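Local coordinates for protein broad specificity aminotransferase (Leishmania mexicana, PDB 4WB0) that catalyses pyridoxal-phosphate-dependent transamination with broad substrate specificity, probably including amino transfer between L-aspartate and 2-oxoglutarate, at residues A[59-62]-A[63-67]; A[89-92]-A[93-97]; A[255-258]-A[259-263]; A[306-309]-A[310-314]; A[321-324]-A[325-329]. All blocks are in the same frame, centred on the assembly; numbering follows the deposited sequence.

Contact 1: A[59-62]-A[63-67]; sequences RVVR and KAEQL
An i to i+3 salt bridge on the side of helix 59-71 that faces the other subunit joins Arg-62 to Glu-65, one turn apart. NH1 of Arg-62 donates to OE2 of Glu-65 at 3.0 Å, with 150° at the hydrogen. The carboxylate oxygen lies at the edge of the guanidinium, close to its plane, and accepts through its syn lone pair. The two planes are turned 50° apart, and a single N-H...O bond joins the pair. Both side chains point the same way and lie side by side. Arg-62 bends at its second torsion (chi2 -51°), which carries CD to 3.4 Å from Glu-65 OE1 and brings the arginine chain alongside the extended glutamate. A water completes the tie: it donates to OE1 of Glu-65 at 2.8 Å and to the backbone O of Arg-62 at 2.9 Å. Beneath this polar layer runs the ordinary helical ladder, such as Glu-65 N to Val-61 O at 2.9 Å.

Val-61 and Ala-64 suit the inward side, where they pack on Ile-310 of helix 301-312, and small Ala-64 also receives Leu-306. Lys-63 is long enough to leave the helix and pair with Glu-319 of helix 314-344.

The ion pair also faces the other chain of the dimer, whose backbone accepts from Arg-62 NH1 and one of whose aromatic side chains bonds to Glu-65 OE2. Glu-65 is buried, and the guanidinium beside it would probably favour its ionised form; each charge therefore serves both the helix and the subunit interface.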
loop_
_atom_site.group_PDB
_atom_site.type_symbol
_atom_site.label_atom_id
_atom_site.label_comp_id
_atom_site.label_asym_id
_atom_site.label_seq_id
_atom_site.Cartn_x
_atom_site.Cartn_y
_atom_site.Cartn_z
ATOM N N ARG A 59 -19.275 10.107 13.527
ATOM C CA ARG A 59 -19.769 11.445 13.306
ATOM C C ARG A 59 -18.628 12.390 13.133
ATOM O O ARG A 59 -18.734 13.290 12.298
ATOM C CB ARG A 59 -20.656 11.954 14.461
ATOM C CG ARG A 59 -21.880 11.100 14.701
ATOM C CD ARG A 59 -22.601 11.534 15.987
ATOM N NE ARG A 59 -23.309 10.403 16.587
ATOM C CZ ARG A 59 -22.839 9.632 17.563
ATOM N NH1 ARG A 59 -21.640 9.859 18.104
ATOM N NH2 ARG A 59 -23.588 8.628 18.003
ATOM N N VAL A 60 -17.526 12.195 13.845
ATOM C CA VAL A 60 -16.408 13.138 13.650
ATOM C C VAL A 60 -15.722 12.916 12.304
ATOM O O VAL A 60 -15.156 13.842 11.707
ATOM C CB VAL A 60 -15.327 13.047 14.732
ATOM C CG1 VAL A 60 -15.816 13.493 16.006
ATOM C CG2 VAL A 60 -14.796 11.584 14.862
ATOM N N VAL A 61 -15.781 11.697 11.785
ATOM C CA VAL A 61 -15.199 11.468 10.480
ATOM C C VAL A 61 -16.100 12.153 9.413
ATOM O O VAL A 61 -15.592 12.731 8.463
ATOM C CB VAL A 61 -15.020 9.905 10.186
ATOM C CG1 VAL A 61 -14.854 9.702 8.673
ATOM C CG2 VAL A 61 -13.773 9.369 10.945
ATOM N N ARG A 62 -17.409 12.086 9.562
ATOM C CA ARG A 62 -18.311 12.839 8.673
ATOM C C ARG A 62 -18.011 14.341 8.727
ATOM O O ARG A 62 -18.032 15.013 7.682
ATOM C CB ARG A 62 -19.777 12.631 9.010
ATOM C CG ARG A 62 -20.371 11.235 8.704
ATOM C CD ARG A 62 -20.114 10.763 7.301
ATOM N NE ARG A 62 -21.026 9.669 6.976
ATOM C CZ ARG A 62 -20.794 8.695 6.109
ATOM N NH1 ARG A 62 -19.619 8.622 5.487
ATOM N NH2 ARG A 62 -21.748 7.784 5.870
ATOM N N LYS A 63 -17.697 14.863 9.908
ATOM C CA LYS A 63 -17.321 16.282 9.993
ATOM C C LYS A 63 -16.013 16.561 9.244
ATOM O O LYS A 63 -15.912 17.575 8.533
ATOM C CB LYS A 63 -17.195 16.719 11.461
ATOM C CG LYS A 63 -18.522 16.937 12.114
ATOM C CD LYS A 63 -18.348 17.418 13.537
ATOM C CE LYS A 63 -19.666 17.552 14.278
ATOM N NZ LYS A 63 -19.467 18.438 15.465
ATOM N N ALA A 64 -15.024 15.676 9.418
ATOM C CA ALA A 64 -13.716 15.841 8.798
ATOM C C ALA A 64 -13.803 15.749 7.278
ATOM O O ALA A 64 -13.044 16.424 6.598
ATOM C CB ALA A 64 -12.732 14.798 9.322
ATOM N N GLU A 65 -14.699 14.880 6.756
ATOM C CA GLU A 65 -14.933 14.769 5.306
ATOM C C GLU A 65 -15.226 16.133 4.705
ATOM O O GLU A 65 -14.660 16.533 3.686
ATOM C CB GLU A 65 -16.127 13.874 5.002
ATOM C CG GLU A 65 -15.911 12.387 5.151
ATOM C CD GLU A 65 -17.249 11.603 4.973
ATOM O OE1 GLU A 65 -18.321 12.222 4.781
ATOM O OE2 GLU A 65 -17.225 10.358 5.071
ATOM N N GLN A 66 -16.158 16.823 5.332
ATOM C CA GLN A 66 -16.593 18.139 4.811
ATOM C C GLN A 66 -15.518 19.185 5.003
ATOM O O GLN A 66 -15.269 19.956 4.085
ATOM C CB GLN A 66 -17.886 18.610 5.466
ATOM C CG GLN A 66 -18.456 19.912 4.788
ATOM C CD GLN A 66 -18.876 19.650 3.345
ATOM O OE1 GLN A 66 -19.610 18.677 3.065
ATOM N NE2 GLN A 66 -18.385 20.481 2.411
ATOM N N LEU A 67 -14.873 19.226 6.168
ATOM C CA LEU A 67 -13.720 20.140 6.360
ATOM C C LEU A 67 -12.666 19.966 5.304
ATOM O O LEU A 67 -12.181 20.925 4.741
ATOM C CB LEU A 67 -13.077 19.962 7.725
ATOM C CG LEU A 67 -13.946 20.451 8.853
ATOM C CD1 LEU A 67 -13.367 19.900 10.170
ATOM C CD2 LEU A 67 -14.099 21.983 8.937
HETATM O O HOH W 1 -19.749 14.538 5.418
#

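Contact 2: A[89-92]-A[93-97]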
loop_
_atom_site.group_PDB
_atom_site.type_symbol
_atom_site.label_atom_id
_atom_site.label_comp_id
_atom_site.label_asym_id
_atom_site.label_seq_id
_atom_site.Cartn_x
_atom_site.Cartn_y
_atom_site.Cartn_z
ATOM N N GLU A 89 0.995 13.786 14.791
ATOM C CA GLU A 89 -0.108 13.648 15.714
ATOM C C GLU A 89 -0.326 12.184 16.145
ATOM O O GLU A 89 -0.714 11.905 17.270
ATOM C CB GLU A 89 -1.376 14.188 15.069
ATOM C CG GLU A 89 -1.353 15.717 14.890
ATOM C CD GLU A 89 -1.541 16.534 16.180
ATOM O OE1 GLU A 89 -1.495 17.798 16.060
ATOM O OE2 GLU A 89 -1.734 15.976 17.300
ATOM N N ALA A 90 -0.158 11.254 15.224
ATOM C CA ALA A 90 -0.402 9.864 15.503
ATOM C C ALA A 90 0.598 9.295 16.512
ATOM O O ALA A 90 0.201 8.551 17.438
ATOM C CB ALA A 90 -0.394 9.071 14.214
ATOM N N VAL A 91 1.850 9.692 16.390
ATOM C CA VAL A 91 2.876 9.226 17.311
ATOM C C VAL A 91 2.644 9.878 18.693
ATOM O O VAL A 91 2.833 9.277 19.755
ATOM C CB VAL A 91 4.250 9.571 16.758
ATOM C CG1 VAL A 91 5.289 9.385 17.824
ATOM C CG2 VAL A 91 4.546 8.727 15.528
ATOM N N LYS A 92 2.199 11.122 18.661
ATOM C CA LYS A 92 1.879 11.801 19.895
ATOM C C LYS A 92 0.709 11.149 20.619
ATOM O O LYS A 92 0.670 11.149 21.846
ATOM C CB LYS A 92 1.587 13.292 19.634
ATOM C CG LYS A 92 2.857 14.137 19.748
ATOM C CD LYS A 92 2.894 15.341 18.788
ATOM C CE LYS A 92 1.784 16.332 19.079
ATOM N NZ LYS A 92 1.938 17.582 18.254
ATOM N N MET A 93 -0.254 10.627 19.882
ATOM C CA MET A 93 -1.412 9.948 20.508
ATOM C C MET A 93 -0.984 8.713 21.310
ATOM O O MET A 93 -1.501 8.448 22.388
ATOM C CB MET A 93 -2.436 9.510 19.439
ATOM C CG MET A 93 -3.717 8.801 19.993
ATOM S SD MET A 93 -4.769 8.199 18.637
ATOM C CE MET A 93 -3.848 6.762 18.154
ATOM N N THR A 94 -0.013 7.969 20.796
ATOM C CA THR A 94 0.398 6.751 21.536
ATOM C C THR A 94 1.437 7.107 22.590
ATOM O O THR A 94 1.294 6.674 23.723
ATOM C CB THR A 94 0.846 5.657 20.601
ATOM O OG1 THR A 94 1.069 4.396 21.334
ATOM C CG2 THR A 94 2.042 6.066 19.799
ATOM N N TYR A 95 2.451 7.929 22.288
ATOM C CA TYR A 95 3.494 8.210 23.317
ATOM C C TYR A 95 3.244 9.361 24.244
ATOM O O TYR A 95 3.939 9.520 25.235
ATOM C CB TYR A 95 4.849 8.387 22.604
ATOM C CG TYR A 95 5.367 7.055 22.131
ATOM C CD1 TYR A 95 5.678 6.062 23.055
ATOM C CD2 TYR A 95 5.536 6.797 20.811
ATOM C CE1 TYR A 95 6.154 4.831 22.645
ATOM C CE2 TYR A 95 6.026 5.548 20.347
ATOM C CZ TYR A 95 6.320 4.574 21.290
ATOM O OH TYR A 95 6.826 3.385 20.879
ATOM N N GLY A 96 2.209 10.146 23.994
ATOM C CA GLY A 96 1.927 11.249 24.903
ATOM C C GLY A 96 2.442 12.560 24.329
ATOM O O GLY A 96 3.329 12.579 23.482
ATOM N N ASP A 97 1.874 13.671 24.776
ATOM C CA ASP A 97 2.340 14.975 24.326
ATOM C C ASP A 97 3.768 15.241 24.832
ATOM O O ASP A 97 4.397 16.219 24.447
ATOM C CB ASP A 97 1.373 16.066 24.796
ATOM C CG ASP A 97 -0.083 15.753 24.438
ATOM O OD1 ASP A 97 -0.309 15.010 23.454
ATOM O OD2 ASP A 97 -0.999 16.247 25.143
HETATM O O HOH W 2 -1.424 12.100 23.540
#
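With CG1 trans to its own nitrogen (chi1 167°), Val-91 sends that methyl along the helix towards Tyr-95, whose CG swings beside its backbone N (chi1 -74°) and sets the ring at a slant to the valine, its edge towards CG1. CG1 of Val-91 meets CD2 of Tyr-95 at 4.0 Å, coming in the ring plane. It is a modest apolar touch between residues one turn apart, and the bond under it is straighter than its neighbours: Tyr-95 N donates to Val-91 O at 2.9 Å. Thr-94 tucks its methyl CG2 against the same carbonyl, 3.3 Å from Val-91 O.

The helix then stops. Gly-96 N still bonds to Lys-92 O at 2.8 Å, but the donor stands above the carbonyl plane, a sign that the chain is already peeling away. Gly-96 adopts a phi of 100°, where a side chain would be pressed against the preceding carbonyl oxygen; glycine fits because it has none. A water adds a second donor to that bonded carbonyl, 2.9 Å from Lys-92 O, and also donates to OD1 of Asp-97 at 3.1 Å, although Asp-97 is poorly ordered and its share is less certain.

Elsewhere the residues suit the face they occupy. Tyr-95 packs on Leu-253 and Leu-274, Ala-90 is small enough to admit Phe-257, and flexible Met-93 touches both Phe-257 and Leu-311. Arg-242 takes the late carbonyls of Met-93 and Thr-94.

The arrangement is a glycine-terminated helix C-terminus, here ending helix 84-95 where it lies against strands 252-256 and 268-274 of the central mixed sheet.

Contact 3: A[255-258]-A[259-263]. With CAC (cacodylate ion), chain C.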
loop_
_atom_site.group_PDB
_atom_site.type_symbol
_atom_site.label_atom_id
_atom_site.label_comp_id
_atom_site.label_asym_id
_atom_site.label_seq_id
_atom_site.Cartn_x
_atom_site.Cartn_y
_atom_site.Cartn_z
ATOM N N GLN A 255 0.996 0.918 14.204
ATOM C CA GLN A 255 -0.219 1.586 14.647
ATOM C C GLN A 255 -1.256 1.598 13.540
ATOM O O GLN A 255 -0.901 1.865 12.390
ATOM C CB GLN A 255 0.142 2.983 15.056
ATOM C CG GLN A 255 -0.958 3.837 15.464
ATOM C CD GLN A 255 -0.394 5.191 15.847
ATOM O OE1 GLN A 255 0.248 5.872 15.022
ATOM N NE2 GLN A 255 -0.571 5.556 17.094
ATOM N N SER A 256 -2.505 1.372 13.909
ATOM C CA SER A 256 -3.680 1.386 13.019
ATOM C C SER A 256 -4.781 2.341 13.512
ATOM O O SER A 256 -5.037 2.430 14.717
ATOM C CB SER A 256 -4.257 0.008 12.901
ATOM O OG SER A 256 -5.485 -0.006 12.148
ATOM N N PHE A 257 -5.412 3.031 12.567
ATOM C CA PHE A 257 -6.617 3.822 12.809
ATOM C C PHE A 257 -7.884 3.173 12.245
ATOM O O PHE A 257 -8.955 3.789 12.180
ATOM C CB PHE A 257 -6.393 5.222 12.254
ATOM C CG PHE A 257 -5.460 6.013 13.100
ATOM C CD1 PHE A 257 -4.107 5.940 12.867
ATOM C CD2 PHE A 257 -5.916 6.769 14.170
ATOM C CE1 PHE A 257 -3.232 6.592 13.645
ATOM C CE2 PHE A 257 -4.999 7.461 14.972
ATOM C CZ PHE A 257 -3.647 7.336 14.704
ATOM N N SER A 258 -7.796 1.914 11.806
ATOM C CA SER A 258 -8.971 1.269 11.235
ATOM C C SER A 258 -10.093 1.139 12.228
ATOM O O SER A 258 -11.261 1.381 11.904
ATOM C CB SER A 258 -8.626 -0.133 10.720
ATOM O OG SER A 258 -7.692 -0.028 9.653
ATOM N N LYS A 259 -9.752 0.674 13.430
ATOM C CA LYS A 259 -10.792 0.346 14.379
ATOM C C LYS A 259 -11.227 1.526 15.256
ATOM O O LYS A 259 -12.436 1.720 15.405
ATOM C CB LYS A 259 -10.361 -0.847 15.269
ATOM C CG LYS A 259 -10.471 -2.247 14.565
ATOM C CD LYS A 259 -9.092 -2.730 14.192
ATOM C CE LYS A 259 -9.105 -3.772 13.024
ATOM N NZ LYS A 259 -10.053 -4.881 13.193
ATOM N N ASN A 260 -10.275 2.282 15.834
ATOM C CA ASN A 260 -10.618 3.347 16.779
ATOM C C ASN A 260 -11.154 4.603 16.080
ATOM O O ASN A 260 -11.879 5.368 16.686
ATOM C CB ASN A 260 -9.421 3.714 17.700
ATOM C CG ASN A 260 -8.111 4.029 16.966
ATOM O OD1 ASN A 260 -8.067 4.354 15.773
ATOM N ND2 ASN A 260 -7.019 3.916 17.709
ATOM N N MET A 261 -10.870 4.781 14.795
ATOM C CA MET A 261 -11.477 5.885 14.037
ATOM C C MET A 261 -12.432 5.380 12.944
ATOM O O MET A 261 -13.060 6.157 12.264
ATOM C CB MET A 261 -10.319 6.761 13.489
ATOM C CG MET A 261 -10.564 8.195 13.491
ATOM S SD MET A 261 -9.068 9.113 12.939
ATOM C CE MET A 261 -8.325 9.731 14.468
ATOM N N GLY A 262 -12.510 4.051 12.782
ATOM C CA GLY A 262 -13.358 3.436 11.820
ATOM C C GLY A 262 -12.938 3.657 10.378
ATOM O O GLY A 262 -13.770 3.595 9.477
ATOM N N LEU A 263 -11.668 3.909 10.177
ATOM C CA LEU A 263 -11.175 4.240 8.837
ATOM C C LEU A 263 -10.677 2.968 8.137
ATOM O O LEU A 263 -9.664 3.009 7.472
ATOM C CB LEU A 263 -10.051 5.273 8.950
ATOM C CG LEU A 263 -10.605 6.634 9.368
ATOM C CD1 LEU A 263 -9.378 7.564 9.497
ATOM C CD2 LEU A 263 -11.651 7.128 8.363
HETATM AS AS CAC C . -5.551 -3.380 9.589
HETATM O O1 CAC C . -6.988 -2.499 9.071
HETATM O O2 CAC C . -4.294 -3.316 8.409
HETATM C C1 CAC C . -4.975 -2.836 11.376
HETATM C C2 CAC C . -6.033 -5.270 9.759
HETATM O O HOH W 3 -7.618 1.217 15.374
HETATM O O HOH W 4 -7.156 2.554 8.503
#
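Starting at CB, Phe-257 passes 4.0 Å from OD1 of Asn-260. One bond further its ring begins, and on the near flank CD2 lies 3.6 Å from that same oxygen. CD2 also receives the methyl of Met-261, with CE 3.8 Å away, and CE2 stays beside that methyl. The far tip, CZ, leaves the turn and packs on Ala-90 of helix 84-95. The Asn-260 amide crosses the ring at 52° between planes, while Met-261 runs alongside, its SD 5.2 Å from the ring centroid in an oblique Met-aromatic contact. Asn-260 takes the rarer first torsion (chi1 52°), folding its amide back over the turn; ND2 there donates to Gln-227 O. The Phe-257 carbonyl receives two weak bonds, from Met-261 N and Leu-263 N, and Gly-262 supplies the positive phi that the tight loop needs.

The polar side faces an anion. Ser-256 OG accepts from Ser-258 N at 3.0 Å, an ST turn. Ser-258 OG donates to O1 of a cacodylate ion at 2.6 Å and receives a water at 2.9 Å, which also donates to Leu-263 O. Both serine hydroxyls bond to Ser-111, while Thr-113 and Arg-267, together with residues of the other subunit, also hold the ion.

The Ser-Phe-Ser-Lys sequence matches that of related aminotransferases, in which the lysine carries pyridoxal phosphate; here Lys-259 NZ is bonded to Gly-46 O. Cacodylate probably comes from the crystallisation liquor. Compact hydroxyl donors and the Arg-267 guanidinium gathered round it make a site suited to an anion, and, with the family sequence, suggest that it probably stands in for the cofactor phosphate.

Contact 4: A[306-309]-A[310-314]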
loop_
_atom_site.group_PDB
_atom_site.type_symbol
_atom_site.label_atom_id
_atom_site.label_comp_id
_atom_site.label_asym_id
_atom_site.label_seq_id
_atom_site.Cartn_x
_atom_site.Cartn_y
_atom_site.Cartn_z
ATOM N N LEU A 306 -7.774 12.983 6.829
ATOM C CA LEU A 306 -8.919 12.947 7.707
ATOM C C LEU A 306 -8.507 12.765 9.189
ATOM O O LEU A 306 -9.042 13.462 10.117
ATOM C CB LEU A 306 -9.920 11.819 7.352
ATOM C CG LEU A 306 -10.638 11.899 6.045
ATOM C CD1 LEU A 306 -11.454 10.557 5.849
ATOM C CD2 LEU A 306 -11.593 13.110 6.017
ATOM N N ALA A 307 -7.640 11.794 9.430
ATOM C CA ALA A 307 -7.211 11.544 10.795
ATOM C C ALA A 307 -6.426 12.680 11.373
ATOM O O ALA A 307 -6.558 12.975 12.595
ATOM C CB ALA A 307 -6.372 10.259 10.913
ATOM N N HIS A 308 -5.661 13.377 10.537
ATOM C CA HIS A 308 -4.925 14.512 11.109
ATOM C C HIS A 308 -5.908 15.582 11.622
ATOM O O HIS A 308 -5.709 16.182 12.692
ATOM C CB HIS A 308 -3.946 15.145 10.102
ATOM C CG HIS A 308 -3.520 16.512 10.509
ATOM N ND1 HIS A 308 -4.086 17.656 9.974
ATOM C CD2 HIS A 308 -2.661 16.922 11.480
ATOM C CE1 HIS A 308 -3.579 18.708 10.597
ATOM N NE2 HIS A 308 -2.710 18.284 11.505
ATOM N N LEU A 309 -6.958 15.872 10.876
ATOM C CA LEU A 309 -7.894 16.897 11.333
ATOM C C LEU A 309 -8.541 16.533 12.668
ATOM O O LEU A 309 -8.771 17.375 13.519
ATOM C CB LEU A 309 -8.961 17.148 10.272
ATOM C CG LEU A 309 -8.428 17.659 8.936
ATOM C CD1 LEU A 309 -9.669 17.876 8.114
ATOM C CD2 LEU A 309 -7.650 18.965 9.103
ATOM N N ILE A 310 -8.865 15.256 12.824
ATOM C CA ILE A 310 -9.529 14.789 14.007
ATOM C C ILE A 310 -8.556 14.780 15.197
ATOM O O ILE A 310 -8.929 15.191 16.283
ATOM C CB ILE A 310 -10.103 13.402 13.777
ATOM C CG1 ILE A 310 -11.260 13.509 12.748
ATOM C CG2 ILE A 310 -10.605 12.816 15.064
ATOM C CD1 ILE A 310 -11.650 12.168 12.135
ATOM N N LEU A 311 -7.304 14.375 14.987
ATOM C CA LEU A 311 -6.319 14.388 16.076
ATOM C C LEU A 311 -5.932 15.784 16.486
ATOM O O LEU A 311 -5.718 16.077 17.662
ATOM C CB LEU A 311 -5.065 13.617 15.655
ATOM C CG LEU A 311 -5.286 12.116 15.456
ATOM C CD1 LEU A 311 -4.142 11.506 14.601
ATOM C CD2 LEU A 311 -5.359 11.477 16.776
ATOM N N SER A 312 -5.827 16.654 15.504
ATOM C CA SER A 312 -5.199 17.950 15.736
ATOM C C SER A 312 -6.178 18.996 16.270
ATOM O O SER A 312 -5.816 19.799 17.124
ATOM C CB SER A 312 -4.527 18.444 14.429
ATOM O OG SER A 312 -4.167 19.831 14.528
ATOM N N ASN A 313 -7.418 19.006 15.797
ATOM C CA ASN A 313 -8.332 20.045 16.232
ATOM C C ASN A 313 -8.887 19.765 17.610
ATOM O O ASN A 313 -9.301 18.683 17.890
ATOM C CB ASN A 313 -9.479 20.208 15.251
ATOM C CG ASN A 313 -10.417 21.257 15.687
ATOM O OD1 ASN A 313 -11.412 20.981 16.340
ATOM N ND2 ASN A 313 -10.074 22.523 15.386
ATOM N N ASN A 314 -8.871 20.735 18.509
ATOM C CA ASN A 314 -9.201 20.380 19.873
ATOM C C ASN A 314 -10.651 19.953 20.066
ATOM O O ASN A 314 -10.914 19.071 20.882
ATOM C CB ASN A 314 -8.856 21.522 20.827
ATOM C CG ASN A 314 -7.670 21.174 21.707
ATOM O OD1 ASN A 314 -7.811 21.073 22.926
ATOM N ND2 ASN A 314 -6.503 20.925 21.089
HETATM O O HOH W 5 -1.098 19.223 13.684
#
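The carbonyl oxygen of His-308 takes the amide of Ser-312 at 2.9 Å, and the side chains of these two residues close a second link above it. His-308 swings its ring along the helix (chi1 162°), bringing NE2 to 3.4 Å from CB of Ser-312. The hydroxyl itself is not bonded to the ring. A water bridges instead, 2.9 Å from NE2 in the ring plane and, more weakly, 3.2 Å from Ser-312 OG. Serine suits this spot because its small side chain lets the imidazole come close and still offers a hydroxyl to the water, and Glu-89 of helix 84-95 packs against both residues.

On the buried side Leu-311 lays CG only 3.2 Å from Ala-307 O, whose carbonyl also accepts Leu-311 N. Small Ala-307 leaves room for Met-261 and Phe-86, while branched Ile-310 packs on Val-61 and Trp-320.

The last helical bond, Asn-313 N to Leu-309 O at 3.1 Å, comes from above the carbonyl plane as the chain leaves the helix. Asn-313 then turns its OD1 to Leu-316 N. One residue thus ends helix 301-312 and N-caps helix 314-344, a helix-to-helix junction for which asparagine is well suited.

Contact 5: A[321-324]-A[325-329]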
loop_
_atom_site.group_PDB
_atom_site.type_symbol
_atom_site.label_atom_id
_atom_site.label_comp_id
_atom_site.label_asym_id
_atom_site.label_seq_id
_atom_site.Cartn_x
_atom_site.Cartn_y
_atom_site.Cartn_z
ATOM N N GLU A 321 -12.801 11.342 21.072
ATOM C CA GLU A 321 -12.598 10.548 22.278
ATOM C C GLU A 321 -13.925 10.184 22.959
ATOM O O GLU A 321 -14.085 9.067 23.426
ATOM C CB GLU A 321 -11.636 11.265 23.209
ATOM C CG GLU A 321 -10.233 11.370 22.530
ATOM C CD GLU A 321 -9.080 11.691 23.505
ATOM O OE1 GLU A 321 -8.115 12.381 23.120
ATOM O OE2 GLU A 321 -9.116 11.221 24.656
ATOM N N ALA A 322 -14.912 11.072 22.948
ATOM C CA ALA A 322 -16.222 10.743 23.535
ATOM C C ALA A 322 -16.950 9.649 22.717
ATOM O O ALA A 322 -17.577 8.736 23.278
ATOM C CB ALA A 322 -17.081 12.023 23.644
ATOM N N GLU A 323 -16.850 9.727 21.390
ATOM C CA GLU A 323 -17.456 8.770 20.505
ATOM C C GLU A 323 -16.844 7.351 20.697
ATOM O O GLU A 323 -17.558 6.342 20.780
ATOM C CB GLU A 323 -17.296 9.289 19.076
ATOM C CG GLU A 323 -18.062 8.582 18.061
ATOM C CD GLU A 323 -18.386 9.405 16.791
ATOM O OE1 GLU A 323 -17.719 10.466 16.443
ATOM O OE2 GLU A 323 -19.339 8.927 16.108
ATOM N N LEU A 324 -15.534 7.312 20.878
ATOM C CA LEU A 324 -14.823 6.038 21.061
ATOM C C LEU A 324 -15.149 5.461 22.458
ATOM O O LEU A 324 -15.350 4.270 22.622
ATOM C CB LEU A 324 -13.318 6.258 20.893
ATOM C CG LEU A 324 -12.403 5.052 21.007
ATOM C CD1 LEU A 324 -12.866 4.011 19.953
ATOM C CD2 LEU A 324 -10.931 5.423 20.851
ATOM N N SER A 325 -15.218 6.316 23.460
ATOM C CA SER A 325 -15.636 5.900 24.773
ATOM C C SER A 325 -17.028 5.271 24.756
ATOM O O SER A 325 -17.286 4.271 25.454
ATOM C CB SER A 325 -15.623 7.090 25.706
ATOM O OG SER A 325 -15.898 6.679 27.004
ATOM N N ALA A 326 -17.922 5.855 23.959
ATOM C CA ALA A 326 -19.265 5.292 23.852
ATOM C C ALA A 326 -19.268 3.969 23.121
ATOM O O ALA A 326 -20.081 3.113 23.463
ATOM C CB ALA A 326 -20.233 6.258 23.164
ATOM N N MET A 327 -18.388 3.822 22.128
ATOM C CA MET A 327 -18.254 2.581 21.406
ATOM C C MET A 327 -17.777 1.502 22.361
ATOM O O MET A 327 -18.364 0.409 22.405
ATOM C CB MET A 327 -17.302 2.691 20.208
ATOM C CG MET A 327 -17.903 3.515 19.060
ATOM S SD MET A 327 -16.609 4.345 18.068
ATOM C CE MET A 327 -15.944 2.876 17.306
ATOM N N ALA A 328 -16.730 1.789 23.123
ATOM C CA ALA A 328 -16.231 0.823 24.094
ATOM C C ALA A 328 -17.341 0.453 25.097
ATOM O O ALA A 328 -17.426 -0.689 25.570
ATOM C CB ALA A 328 -15.017 1.369 24.820
ATOM N N GLU A 329 -18.173 1.426 25.468
ATOM C CA GLU A 329 -19.221 1.136 26.433
ATOM C C GLU A 329 -20.337 0.253 25.815
ATOM O O GLU A 329 -20.881 -0.591 26.503
ATOM C CB GLU A 329 -19.804 2.422 26.991
ATOM C CG GLU A 329 -20.930 2.165 27.926
ATOM C CD GLU A 329 -21.263 3.343 28.804
ATOM O OE1 GLU A 329 -21.230 4.487 28.303
ATOM O OE2 GLU A 329 -21.555 3.116 30.006
#
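The flat groups beside the contact of Glu-323 with Met-327 are a carboxylate and a carbonyl. The Glu-323 carboxylate sits at the end of an extended chain, and its two oxygens are directed at helix 59-71, OE2 forming a salt bridge with Arg-59 NH1 and OE1 accepting from Val-60 N. Lower on the same side chain, CG of Glu-323 lies 4.5 Å from SD of Met-327. Two acceptors on one rigid plate suit a place beside an arginine and a backbone amide of a helix's first turn, and those partners would probably favour the ionised form.

The carbonyl of Glu-323 accepts Met-327 N at 3.0 Å. Met-327 keeps CG beside its own nitrogen (chi1 -71°), which brings the thioether close to that carbonyl, with CG 3.3 Å and SD 3.5 Å from Glu-323 O. This is a turn of the long helix 314-344, one side of which faces the chain interior. There Leu-324 CD1 reaches SD of Met-327 at 4.2 Å, and both belong to the buried side: Leu-324 packs on Asn-260 and Leu-234, Met-327 on Tyr-48 and Tyr-229. An unbranched, bendable methionine can adapt to both tyrosines. Ala-328 N bonds to Leu-324 O at 2.9 Å. Ala-322 and Ala-326 lie on the exposed side, where a small, helix-favouring residue suffices and Ala-326 N donates to Ala-322 O at 3.0 Å.

How the contacts relate
Along the chain the contacts come in series, contact 1 to contact 5. Contacts 1, 2, 4 and 5 lie on helices 59-71, 84-95, 301-312 and 314-344, and contact 3 on the end of strand 252-256 and the loop after it. That loop is the hub: contact 3 touches each of the others, its centre 13 to 15 Å from theirs. Contact 4 also meets contacts 1 and 2, whose own nearest atoms stay about 11 Å apart, so helix 301-312 bridges the two. Contact 5 reaches contact 1 through polar bonds, yet its nearest atoms remain about 7 Å from contact 4. Helices from distant parts of the sequence thus pack against the loop that probably holds the cofactor.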